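Local coordinates for histidine-rich glycoprotein (Oryctolagus cuniculus, PDB 4CCV), which is a plasma adapter glycoprotein that binds heparin, heme, plasminogen, thrombospondin and divalent metal ions and is implicated in regulating angiogenesis, coagulation and fibrinolysis, at residues K16-A21 against F35-V40; E41-V46 against T52-D57; K20-Y25 against F58-C63. All coordinates share one frame; numbering follows the deposited sequence. Where two conformers were deposited one is given.

Contact 1: residues K16-A21 against F35-V40. With NAG (2-acetamido-2-deoxy-beta-D-glucopyranose), chain B; GSH (glutathione), chain C.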
loop_
_atom_site.group_PDB
_atom_site.type_symbol
_atom_site.label_atom_id
_atom_site.label_comp_id
_atom_site.label_asym_id
_atom_site.label_seq_id
_atom_site.Cartn_x
_atom_site.Cartn_y
_atom_site.Cartn_z
ATOM N N LYS A 16 -3.079 7.044 -6.904
ATOM C CA LYS A 16 -1.801 7.638 -7.220
ATOM C C LYS A 16 -0.880 7.673 -5.985
ATOM O O LYS A 16 0.367 7.547 -6.094
ATOM C CB LYS A 16 -2.076 9.037 -7.774
ATOM C CG LYS A 16 -0.884 9.950 -7.872
ATOM C CD LYS A 16 -1.293 11.423 -8.143
ATOM C CE LYS A 16 -2.068 12.066 -6.954
ATOM N NZ LYS A 16 -1.377 12.080 -5.608
ATOM N N SER A 17 -1.500 7.883 -4.827
ATOM C CA SER A 17 -0.772 7.901 -3.577
ATOM C C SER A 17 -0.149 6.495 -3.336
ATOM O O SER A 17 0.988 6.368 -2.819
ATOM C CB SER A 17 -1.687 8.350 -2.432
ATOM O OG SER A 17 -2.113 9.738 -2.534
ATOM N N ALA A 18 -0.927 5.460 -3.621
ATOM C CA ALA A 18 -0.434 4.066 -3.464
ATOM C C ALA A 18 0.685 3.804 -4.430
ATOM O O ALA A 18 1.680 3.234 -4.047
ATOM C CB ALA A 18 -1.562 3.010 -3.672
ATOM N N ASP A 19 0.515 4.203 -5.701
ATOM C CA ASP A 19 1.583 4.076 -6.707
ATOM C C ASP A 19 2.876 4.727 -6.234
ATOM O O ASP A 19 3.943 4.148 -6.335
ATOM C CB ASP A 19 1.188 4.717 -8.064
ATOM C CG ASP A 19 0.066 3.967 -8.793
ATOM O OD1 ASP A 19 -0.194 2.784 -8.497
ATOM O OD2 ASP A 19 -0.545 4.560 -9.711
ATOM N N LYS A 20 2.781 5.978 -5.795
ATOM C CA LYS A 20 3.969 6.689 -5.334
ATOM C C LYS A 20 4.583 6.085 -4.048
ATOM O O LYS A 20 5.778 6.037 -3.886
ATOM C CB LYS A 20 3.667 8.179 -5.097
ATOM C CG LYS A 20 4.910 8.914 -4.613
ATOM C CD LYS A 20 4.834 10.448 -4.661
ATOM C CE LYS A 20 6.224 11.094 -4.465
ATOM N NZ LYS A 20 6.226 12.541 -4.847
ATOM N N ALA A 21 3.768 5.659 -3.107
ATOM C CA ALA A 21 4.321 5.024 -1.933
ATOM C C ALA A 21 5.034 3.722 -2.278
ATOM O O ALA A 21 6.095 3.434 -1.715
ATOM C CB ALA A 21 3.243 4.764 -0.932
ATOM N N PHE A 35 7.482 -4.688 -8.480
ATOM C CA PHE A 35 6.140 -4.730 -7.908
ATOM C C PHE A 35 5.219 -3.611 -8.476
ATOM O O PHE A 35 5.691 -2.536 -8.846
ATOM C CB PHE A 35 6.197 -4.665 -6.369
ATOM C CG PHE A 35 6.399 -5.994 -5.677
ATOM C CD1 PHE A 35 7.528 -6.763 -5.885
ATOM C CD2 PHE A 35 5.465 -6.447 -4.771
ATOM C CE1 PHE A 35 7.714 -7.979 -5.235
ATOM C CE2 PHE A 35 5.643 -7.640 -4.079
ATOM C CZ PHE A 35 6.758 -8.423 -4.323
ATOM N N ARG A 36 3.921 -3.900 -8.564
ATOM C CA ARG A 36 2.904 -2.910 -8.983
ATOM C C ARG A 36 1.663 -3.027 -8.119
ATOM O O ARG A 36 1.415 -4.065 -7.549
ATOM C CB ARG A 36 2.530 -3.133 -10.423
ATOM C CG ARG A 36 3.726 -3.044 -11.328
ATOM C CD ARG A 36 3.218 -3.196 -12.743
ATOM N NE ARG A 36 4.252 -3.053 -13.760
ATOM C CZ ARG A 36 4.029 -3.213 -15.064
ATOM N NH1 ARG A 36 2.808 -3.532 -15.510
ATOM N NH2 ARG A 36 5.030 -3.052 -15.925
ATOM N N VAL A 37 0.946 -1.917 -7.951
ATOM C CA VAL A 37 -0.253 -1.877 -7.137
ATOM C C VAL A 37 -1.311 -2.656 -7.863
ATOM O O VAL A 37 -1.464 -2.483 -9.109
ATOM C CB VAL A 37 -0.742 -0.380 -6.974
ATOM C CG1 VAL A 37 -2.125 -0.338 -6.336
ATOM C CG2 VAL A 37 0.307 0.314 -6.120
ATOM N N ASP A 38 -2.021 -3.501 -7.106
ATOM C CA ASP A 38 -3.135 -4.270 -7.639
ATOM C C ASP A 38 -4.390 -3.372 -7.407
ATOM O O ASP A 38 -4.831 -2.706 -8.362
ATOM C CB ASP A 38 -3.225 -5.654 -6.986
ATOM C CG ASP A 38 -4.192 -6.585 -7.723
ATOM O OD1 ASP A 38 -4.987 -6.077 -8.563
ATOM O OD2 ASP A 38 -4.157 -7.817 -7.456
ATOM N N ARG A 39 -4.947 -3.340 -6.189
ATOM C CA ARG A 39 -6.179 -2.562 -5.893
ATOM C C ARG A 39 -5.924 -1.776 -4.612
ATOM O O ARG A 39 -5.244 -2.295 -3.697
ATOM C CB ARG A 39 -7.386 -3.442 -5.576
ATOM C CG ARG A 39 -7.890 -4.281 -6.717
ATOM C CD ARG A 39 -9.107 -5.127 -6.388
ATOM N NE ARG A 39 -9.302 -6.047 -7.534
ATOM C CZ ARG A 39 -9.111 -7.387 -7.511
ATOM N NH1 ARG A 39 -8.821 -8.032 -6.388
ATOM N NH2 ARG A 39 -9.285 -8.117 -8.613
ATOM N N VAL A 40 -6.486 -0.572 -4.520
ATOM C CA VAL A 40 -6.614 0.119 -3.245
ATOM C C VAL A 40 -7.749 -0.550 -2.506
ATOM O O VAL A 40 -8.848 -0.626 -3.054
ATOM C CB VAL A 40 -6.878 1.636 -3.450
ATOM C CG1 VAL A 40 -7.019 2.335 -2.110
ATOM C CG2 VAL A 40 -5.708 2.264 -4.161
HETATM C C1 NAG B . 9.492 -11.375 -6.382
HETATM C C2 NAG B . 10.207 -11.488 -5.060
HETATM C C3 NAG B . 11.676 -11.683 -5.382
HETATM C C4 NAG B . 11.959 -12.827 -6.320
HETATM C C5 NAG B . 11.127 -12.752 -7.589
HETATM C C6 NAG B . 11.190 -14.080 -8.397
HETATM C C7 NAG B . 9.691 -10.229 -2.979
HETATM C C8 NAG B . 9.724 -8.905 -2.218
HETATM N N2 NAG B . 10.144 -10.287 -4.229
HETATM O O3 NAG B . 12.338 -11.890 -4.183
HETATM O O4 NAG B . 13.288 -12.648 -6.722
HETATM O O5 NAG B . 9.770 -12.460 -7.266
HETATM O O6 NAG B . 10.818 -15.121 -7.484
HETATM O O7 NAG B . 9.181 -11.177 -2.416
HETATM N N1 GSH C . -2.817 -7.969 -11.599
HETATM C CA1 GSH C . -3.053 -6.706 -12.260
HETATM C C1 GSH C . -3.372 -7.005 -13.721
HETATM O O11 GSH C . -4.337 -7.789 -13.952
HETATM O O12 GSH C . -2.728 -6.536 -14.674
HETATM C CB1 GSH C . -1.854 -5.866 -11.841
HETATM C CG1 GSH C . -1.360 -4.931 -12.930
HETATM C CD1 GSH C . -0.200 -5.480 -13.729
HETATM O OE1 GSH C . 0.392 -4.657 -14.358
HETATM N N2 GSH C . 0.231 -6.770 -13.768
HETATM C CA2 GSH C . 1.422 -7.087 -14.571
HETATM C C2 GSH C . 1.221 -7.136 -16.078
HETATM O O2 GSH C . 2.230 -7.068 -16.775
HETATM C CB2 GSH C . 2.024 -8.389 -14.077
HETATM S SG2 GSH C . 2.242 -8.226 -12.273
HETATM N N3 GSH C . -0.028 -7.307 -16.566
HETATM C CA3 GSH C . -0.370 -7.597 -17.970
HETATM C C3 GSH C . 0.314 -6.696 -18.977
HETATM O O31 GSH C . 0.122 -5.460 -18.890
HETATM O O32 GSH C . 1.051 -7.219 -19.853
HETATM O O HOH W 1 2.200 0.573 -9.162
#
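V37 meets A18 and D19 where helix 15-27 lies against strand 35-47. This is the helix-on-sheet packing of a cystatin fold, here the second cystatin domain (N2) of the glycoprotein. The first shell is small and mostly apolar. CB of A18 lies 4.1 Å from CG2 of V37. The same methyl is 4.2 Å from CG2 of V40. D19 comes in from the side of the helix. Its OD1 is 3.5 Å from V37 CG2, and the two side chains cross at about a right angle. V37 has CG1 anti to its backbone N (chi1 170°), which turns CG2 to the helix, between A18 and the D19 carboxylate.

A water provides the polar link. It accepts from the backbone N of V37 at 3.0 Å and donates a weak bond of 3.3 Å to OD1 of D19. The exposed carboxylate is therefore tied to the strand only loosely.

The axes of the two short segments approach to 8.3 Å and run nearly antiparallel, at 155°. F58 of the next strand also packs on A18, and L22 and R15 of the helix touch V37. T11 touches V40.

Away from the helix the strand serves two bound groups. The edge of the F35 ring faces the N-acetylglucosamine, with CE1 3.5 Å from its N2. Y32 also meets this ring. R36 has no contact with the helix segment. Its chain runs extended from CG to NE and takes the guanidinium out to the glutathione. There NH1 of R36 donates to OE1 of the glutathione at 2.9 Å, with an N-H...O angle of 148° and the acceptor in the guanidinium plane.

Contact 2: residues E41-V46 against T52-D57; sequences ERVTRV and TNYYVD
R42 lies alongside D57, and the two side chains point the same way from one face of the sheet. CB of R42 is 4.0 Å from OD2 of D57. CG and CD keep about the same distance from that oxygen. The chain then bends at chi3 (64°), which turns the NE/NH2 edge of the guanidinium to the carboxylate. NE and NH2 of R42 each donate to OD2 of D57 at 2.9 Å. The grip is side-on, and OD2 lies in the guanidinium plane. The carboxylate is turned 52° from that plane. Its other oxygen, OD1, pairs with R78, and the NH2 groups of the two arginines lie close together.

A water on the same face touches T44 OG1 at 2.6 Å and donates to the Y55 carbonyl O at 2.8 Å. On the other face CD of R45 passes the Y54 ring, 3.6 Å from its OH, and the R45 guanidinium goes on to D6.

Backbone bonds pair T44 with Y55 and V46 with N53. E41 and R42 both face D57, with E41 N to D57 O at 2.7 Å. This is a classic beta bulge in an antiparallel hairpin of the cystatin sheet.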
loop_
_atom_site.group_PDB
_atom_site.type_symbol
_atom_site.label_atom_id
_atom_site.label_comp_id
_atom_site.label_asym_id
_atom_site.label_seq_id
_atom_site.Cartn_x
_atom_site.Cartn_y
_atom_site.Cartn_z
ATOM N N GLU A 41 -7.490 -1.088 -1.310
ATOM C CA GLU A 41 -8.459 -1.916 -0.592
ATOM C C GLU A 41 -9.304 -1.179 0.451
ATOM O O GLU A 41 -10.471 -1.513 0.644
ATOM C CB GLU A 41 -7.708 -3.072 0.117
ATOM C CG GLU A 41 -6.751 -3.829 -0.809
ATOM C CD GLU A 41 -7.377 -5.017 -1.501
ATOM O OE1 GLU A 41 -8.412 -5.452 -0.987
ATOM O OE2 GLU A 41 -6.820 -5.558 -2.501
ATOM N N ARG A 42 -8.737 -0.150 1.063
ATOM C CA ARG A 42 -9.341 0.554 2.183
ATOM C C ARG A 42 -8.559 1.833 2.459
ATOM O O ARG A 42 -7.332 1.872 2.333
ATOM C CB ARG A 42 -9.332 -0.387 3.422
ATOM C CG ARG A 42 -9.959 0.259 4.640
ATOM C CD ARG A 42 -10.118 -0.696 5.796
ATOM N NE ARG A 42 -8.825 -1.154 6.272
ATOM C CZ ARG A 42 -8.636 -1.879 7.355
ATOM N NH1 ARG A 42 -9.651 -2.279 8.108
ATOM N NH2 ARG A 42 -7.391 -2.204 7.666
ATOM N N VAL A 43 -9.248 2.897 2.841
ATOM C CA VAL A 43 -8.587 4.126 3.242
ATOM C C VAL A 43 -9.247 4.610 4.526
ATOM O O VAL A 43 -10.484 4.784 4.606
ATOM C CB VAL A 43 -8.720 5.233 2.204
ATOM C CG1 VAL A 43 -8.128 6.567 2.687
ATOM C CG2 VAL A 43 -8.144 4.808 0.841
ATOM N N THR A 44 -8.410 4.772 5.531
ATOM C CA THR A 44 -8.816 5.222 6.867
ATOM C C THR A 44 -8.260 6.618 7.096
ATOM O O THR A 44 -7.146 6.896 6.669
ATOM C CB THR A 44 -8.153 4.326 7.930
ATOM O OG1 THR A 44 -8.549 2.996 7.699
ATOM C CG2 THR A 44 -8.593 4.715 9.325
ATOM N N ARG A 45 -9.077 7.515 7.628
ATOM C CA ARG A 45 -8.669 8.910 7.874
ATOM C C ARG A 45 -8.638 9.078 9.388
ATOM O O ARG A 45 -9.564 8.700 10.102
ATOM C CB ARG A 45 -9.622 9.910 7.269
ATOM C CG ARG A 45 -9.293 11.391 7.591
ATOM C CD ARG A 45 -10.177 12.290 6.750
ATOM N NE ARG A 45 -11.541 12.077 7.190
ATOM C CZ ARG A 45 -12.606 12.698 6.720
ATOM N NH1 ARG A 45 -12.491 13.611 5.749
ATOM N NH2 ARG A 45 -13.799 12.420 7.234
ATOM N N VAL A 46 -7.559 9.637 9.901
ATOM C CA VAL A 46 -7.499 9.987 11.315
ATOM C C VAL A 46 -7.158 11.463 11.362
ATOM O O VAL A 46 -6.164 11.880 10.772
ATOM C CB VAL A 46 -6.440 9.185 12.042
ATOM C CG1 VAL A 46 -6.402 9.570 13.510
ATOM C CG2 VAL A 46 -6.703 7.680 11.914
ATOM N N THR A 52 -3.613 15.465 9.652
ATOM C CA THR A 52 -4.554 14.528 9.151
ATOM C C THR A 52 -3.738 13.377 8.526
ATOM O O THR A 52 -2.931 13.594 7.629
ATOM C CB THR A 52 -5.505 15.250 8.189
ATOM O OG1 THR A 52 -6.264 16.150 8.992
ATOM C CG2 THR A 52 -6.493 14.284 7.555
ATOM N N ASN A 53 -3.906 12.182 9.070
ATOM C CA ASN A 53 -3.282 10.983 8.515
ATOM C C ASN A 53 -4.261 10.167 7.700
ATOM O O ASN A 53 -5.394 9.928 8.131
ATOM C CB ASN A 53 -2.668 10.164 9.660
ATOM C CG ASN A 53 -1.450 10.829 10.254
ATOM O OD1 ASN A 53 -1.511 11.663 11.176
ATOM N ND2 ASN A 53 -0.339 10.481 9.741
ATOM N N TYR A 54 -3.846 9.726 6.515
ATOM C CA TYR A 54 -4.623 8.754 5.714
ATOM C C TYR A 54 -3.825 7.497 5.640
ATOM O O TYR A 54 -2.644 7.553 5.335
ATOM C CB TYR A 54 -4.884 9.234 4.268
ATOM C CG TYR A 54 -5.794 10.418 4.182
ATOM C CD1 TYR A 54 -5.285 11.692 4.351
ATOM C CD2 TYR A 54 -7.159 10.273 3.982
ATOM C CE1 TYR A 54 -6.108 12.808 4.301
ATOM C CE2 TYR A 54 -8.006 11.375 3.946
ATOM C CZ TYR A 54 -7.461 12.652 4.082
ATOM O OH TYR A 54 -8.231 13.777 4.074
ATOM N N TYR A 55 -4.471 6.375 5.930
ATOM C CA TYR A 55 -3.844 5.060 5.915
ATOM C C TYR A 55 -4.430 4.353 4.720
ATOM O O TYR A 55 -5.646 4.074 4.657
ATOM C CB TYR A 55 -4.062 4.293 7.234
ATOM C CG TYR A 55 -3.426 5.047 8.407
ATOM C CD1 TYR A 55 -2.086 4.865 8.744
ATOM C CD2 TYR A 55 -4.157 5.938 9.171
ATOM C CE1 TYR A 55 -1.514 5.558 9.823
ATOM C CE2 TYR A 55 -3.581 6.649 10.231
ATOM C CZ TYR A 55 -2.268 6.432 10.569
ATOM O OH TYR A 55 -1.669 7.171 11.606
ATOM N N VAL A 56 -3.595 4.223 3.697
ATOM C CA VAL A 56 -4.034 3.704 2.418
ATOM C C VAL A 56 -3.577 2.268 2.388
ATOM O O VAL A 56 -2.375 2.054 2.336
ATOM C CB VAL A 56 -3.394 4.452 1.257
ATOM C CG1 VAL A 56 -3.861 3.871 -0.078
ATOM C CG2 VAL A 56 -3.777 5.920 1.320
ATOM N N ASP A 57 -4.523 1.314 2.396
ATOM C CA ASP A 57 -4.244 -0.137 2.438
ATOM C C ASP A 57 -4.448 -0.629 1.022
ATOM O O ASP A 57 -5.503 -0.397 0.451
ATOM C CB ASP A 57 -5.205 -0.919 3.352
ATOM C CG ASP A 57 -5.085 -0.533 4.832
ATOM O OD1 ASP A 57 -4.005 -0.066 5.162
ATOM O OD2 ASP A 57 -6.036 -0.651 5.639
HETATM O O HOH W 2 -6.975 1.968 5.890
#

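Contact 3: residues K20-Y25 against F58-C63. With NAG (2-acetamido-2-deoxy-beta-D-glucopyranose), chain B; GSH (glutathione), chain C.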
loop_
_atom_site.group_PDB
_atom_site.type_symbol
_atom_site.label_atom_id
_atom_site.label_comp_id
_atom_site.label_asym_id
_atom_site.label_seq_id
_atom_site.Cartn_x
_atom_site.Cartn_y
_atom_site.Cartn_z
ATOM N N LYS A 20 2.781 5.978 -5.795
ATOM C CA LYS A 20 3.969 6.689 -5.334
ATOM C C LYS A 20 4.583 6.085 -4.048
ATOM O O LYS A 20 5.778 6.037 -3.886
ATOM C CB LYS A 20 3.667 8.179 -5.097
ATOM C CG LYS A 20 4.910 8.914 -4.613
ATOM C CD LYS A 20 4.834 10.448 -4.661
ATOM C CE LYS A 20 6.224 11.094 -4.465
ATOM N NZ LYS A 20 6.226 12.541 -4.847
ATOM N N ALA A 21 3.768 5.659 -3.107
ATOM C CA ALA A 21 4.321 5.024 -1.933
ATOM C C ALA A 21 5.034 3.722 -2.278
ATOM O O ALA A 21 6.095 3.434 -1.715
ATOM C CB ALA A 21 3.243 4.764 -0.932
ATOM N N LEU A 22 4.469 2.920 -3.173
ATOM C CA LEU A 22 5.181 1.742 -3.607
ATOM C C LEU A 22 6.525 2.042 -4.307
ATOM O O LEU A 22 7.553 1.353 -4.077
ATOM C CB LEU A 22 4.295 0.857 -4.468
ATOM C CG LEU A 22 4.909 -0.470 -4.969
ATOM C CD1 LEU A 22 5.283 -1.418 -3.857
ATOM C CD2 LEU A 22 3.959 -1.168 -5.921
ATOM N N GLU A 23 6.546 3.098 -5.097
ATOM C CA GLU A 23 7.734 3.534 -5.808
ATOM C C GLU A 23 8.827 3.832 -4.784
ATOM O O GLU A 23 9.982 3.397 -4.905
ATOM C CB GLU A 23 7.370 4.774 -6.670
ATOM C CG GLU A 23 8.471 5.290 -7.566
ATOM C CD GLU A 23 8.174 6.631 -8.233
ATOM O OE1 GLU A 23 7.103 7.240 -8.037
ATOM O OE2 GLU A 23 9.059 7.098 -8.949
ATOM N N VAL A 24 8.436 4.561 -3.746
ATOM C CA VAL A 24 9.383 4.907 -2.665
ATOM C C VAL A 24 9.838 3.636 -1.921
ATOM O O VAL A 24 11.016 3.448 -1.634
ATOM C CB VAL A 24 8.741 5.889 -1.685
ATOM C CG1 VAL A 24 9.613 6.008 -0.451
ATOM C CG2 VAL A 24 8.520 7.300 -2.327
ATOM N N TYR A 25 8.895 2.758 -1.597
ATOM C CA TYR A 25 9.241 1.560 -0.856
ATOM C C TYR A 25 10.274 0.711 -1.599
ATOM O O TYR A 25 11.283 0.269 -1.014
ATOM C CB TYR A 25 7.955 0.740 -0.536
ATOM C CG TYR A 25 8.219 -0.427 0.394
ATOM C CD1 TYR A 25 8.213 -0.277 1.772
ATOM C CD2 TYR A 25 8.416 -1.698 -0.114
ATOM C CE1 TYR A 25 8.438 -1.343 2.624
ATOM C CE2 TYR A 25 8.667 -2.769 0.725
ATOM C CZ TYR A 25 8.701 -2.583 2.093
ATOM O OH TYR A 25 8.873 -3.677 2.917
ATOM N N PHE A 58 -3.424 -1.249 0.469
ATOM C CA PHE A 58 -3.418 -1.632 -0.941
ATOM C C PHE A 58 -2.771 -2.980 -1.186
ATOM O O PHE A 58 -1.920 -3.415 -0.390
ATOM C CB PHE A 58 -2.868 -0.507 -1.867
ATOM C CG PHE A 58 -1.453 -0.130 -1.660
ATOM C CD1 PHE A 58 -1.105 0.816 -0.706
ATOM C CD2 PHE A 58 -0.455 -0.657 -2.447
ATOM C CE1 PHE A 58 0.205 1.223 -0.568
ATOM C CE2 PHE A 58 0.864 -0.286 -2.288
ATOM C CZ PHE A 58 1.185 0.702 -1.366
ATOM N N SER A 59 -3.242 -3.683 -2.240
ATOM C CA SER A 59 -2.655 -4.940 -2.637
ATOM C C SER A 59 -1.619 -4.647 -3.692
ATOM O O SER A 59 -1.723 -3.635 -4.398
ATOM C CB SER A 59 -3.697 -5.935 -3.172
ATOM O OG SER A 59 -4.615 -5.294 -3.992
ATOM N N VAL A 60 -0.616 -5.521 -3.751
ATOM C CA VAL A 60 0.453 -5.472 -4.731
ATOM C C VAL A 60 0.694 -6.836 -5.399
ATOM O O VAL A 60 0.333 -7.846 -4.837
ATOM C CB VAL A 60 1.759 -4.936 -4.100
ATOM C CG1 VAL A 60 1.546 -3.477 -3.648
ATOM C CG2 VAL A 60 2.284 -5.817 -2.937
ATOM N N ARG A 61 1.330 -6.832 -6.569
ATOM C CA ARG A 61 1.769 -8.041 -7.247
ATOM C C ARG A 61 3.252 -7.963 -7.567
ATOM O O ARG A 61 3.779 -6.914 -7.917
ATOM C CB ARG A 61 1.027 -8.224 -8.579
ATOM C CG ARG A 61 -0.450 -8.516 -8.436
ATOM C CD ARG A 61 -0.710 -9.761 -7.591
ATOM N NE ARG A 61 -2.115 -10.182 -7.694
ATOM C CZ ARG A 61 -2.542 -11.454 -7.697
ATOM N NH1 ARG A 61 -1.666 -12.452 -7.617
ATOM N NH2 ARG A 61 -3.848 -11.723 -7.811
ATOM N N ASN A 62 3.906 -9.112 -7.467
ATOM C CA ASN A 62 5.305 -9.257 -7.814
ATOM C C ASN A 62 5.389 -9.598 -9.282
ATOM O O ASN A 62 5.262 -10.789 -9.659
ATOM C CB ASN A 62 5.914 -10.397 -6.986
ATOM C CG ASN A 62 7.387 -10.555 -7.219
ATOM O OD1 ASN A 62 7.908 -10.139 -8.243
ATOM N ND2 ASN A 62 8.073 -11.174 -6.274
ATOM N N CYS A 63 5.575 -8.589 -10.127
ATOM C CA CYS A 63 5.447 -8.844 -11.571
ATOM C C CYS A 63 6.556 -9.720 -12.140
ATOM O O CYS A 63 6.402 -10.260 -13.255
ATOM C CB CYS A 63 5.333 -7.559 -12.380
ATOM S SG CYS A 63 3.863 -6.623 -11.852
HETATM C C1 NAG B . 9.492 -11.375 -6.382
HETATM C C2 NAG B . 10.207 -11.488 -5.060
HETATM C C3 NAG B . 11.676 -11.683 -5.382
HETATM C C4 NAG B . 11.959 -12.827 -6.320
HETATM C C5 NAG B . 11.127 -12.752 -7.589
HETATM C C6 NAG B . 11.190 -14.080 -8.397
HETATM C C7 NAG B . 9.691 -10.229 -2.979
HETATM C C8 NAG B . 9.724 -8.905 -2.218
HETATM N N2 NAG B . 10.144 -10.287 -4.229
HETATM O O3 NAG B . 12.338 -11.890 -4.183
HETATM O O4 NAG B . 13.288 -12.648 -6.722
HETATM O O5 NAG B . 9.770 -12.460 -7.266
HETATM O O6 NAG B . 10.818 -15.121 -7.484
HETATM O O7 NAG B . 9.181 -11.177 -2.416
HETATM N N1 GSH C . -2.817 -7.969 -11.599
HETATM C CA1 GSH C . -3.053 -6.706 -12.260
HETATM C C1 GSH C . -3.372 -7.005 -13.721
HETATM O O11 GSH C . -4.337 -7.789 -13.952
HETATM O O12 GSH C . -2.728 -6.536 -14.674
HETATM C CB1 GSH C . -1.854 -5.866 -11.841
HETATM C CG1 GSH C . -1.360 -4.931 -12.930
HETATM C CD1 GSH C . -0.200 -5.480 -13.729
HETATM O OE1 GSH C . 0.392 -4.657 -14.358
HETATM N N2 GSH C . 0.231 -6.770 -13.768
HETATM C CA2 GSH C . 1.422 -7.087 -14.571
HETATM C C2 GSH C . 1.221 -7.136 -16.078
HETATM O O2 GSH C . 2.230 -7.068 -16.775
HETATM C CB2 GSH C . 2.024 -8.389 -14.077
HETATM S SG2 GSH C . 2.242 -8.226 -12.273
HETATM N N3 GSH C . -0.028 -7.307 -16.566
HETATM C CA3 GSH C . -0.370 -7.597 -17.970
HETATM C C3 GSH C . 0.314 -6.696 -18.977
HETATM O O31 GSH C . 0.122 -5.460 -18.890
HETATM O O32 GSH C . 1.051 -7.219 -19.853
#
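S59 OG is held by two groups, the carboxylate oxygen OE2 of E41 and the backbone N of R39. Both belong to the neighbouring strand 35-47. This buried hydroxyl lies on the side of strand 51-62 that faces away from helix 15-27. F58 and V60, one residue to each side, point at the helix instead.

L22 is the helix residue that meets them. CB of L22 lies 4.2 Å from CE2 of F58, and the approach to the ring is oblique. With CG anti to the backbone N (chi1 -178°), L22 carries CD2 out to V60, where it touches CG1 at 4.0 Å. The leucine thus spans both residues. All three side chains are buried. C77 and I98 of strands 73-84 and 95-104 also touch F58, and A21 packs on A79 and I98.

Past V60 the strand becomes polar. R61 turns away from the helix and pairs through NE with D38. N62 carries the glycan, with ND2 bonded to C1 of the N-acetylglucosamine at 1.4 Å. Its OD1 is hydrogen-bonded to S64. C63 follows in a turn. Its SG is joined to SG2 of the glutathione by a mixed disulfide, stretched to 2.3 Å in the model, and CB of R61 lies 3.9 Å from SG2. The S-glutathionylated cysteine is consistent with a redox-active interdomain disulfide in the whole protein. The apolar part is the helix-to-sheet core of a cystatin domain, and R61 and C63 beyond it help form the glutathione site with R36 and S66.

Overall arrangement
Contacts 1 and 3 are two parts of one helix-to-sheet interface, with centres about 5 Å apart. They share K20 and A21 and use neighbouring strands, joined by D38 N to S59 O at 2.7 Å. Contact 2 continues the same pair of strands, farther from the glutathione, its centre about 14 Å from contact 1 and 16 Å from contact 3. V40 CG1 bridges to it, 4.1 Å from V56 CG1. The E41-S59 bond ties contact 2 to contact 3. Contacts 1 and 3 both reach the glutathione and the glycan. The E41 side chain of contact 2 stays about 10 Å from the glutathione.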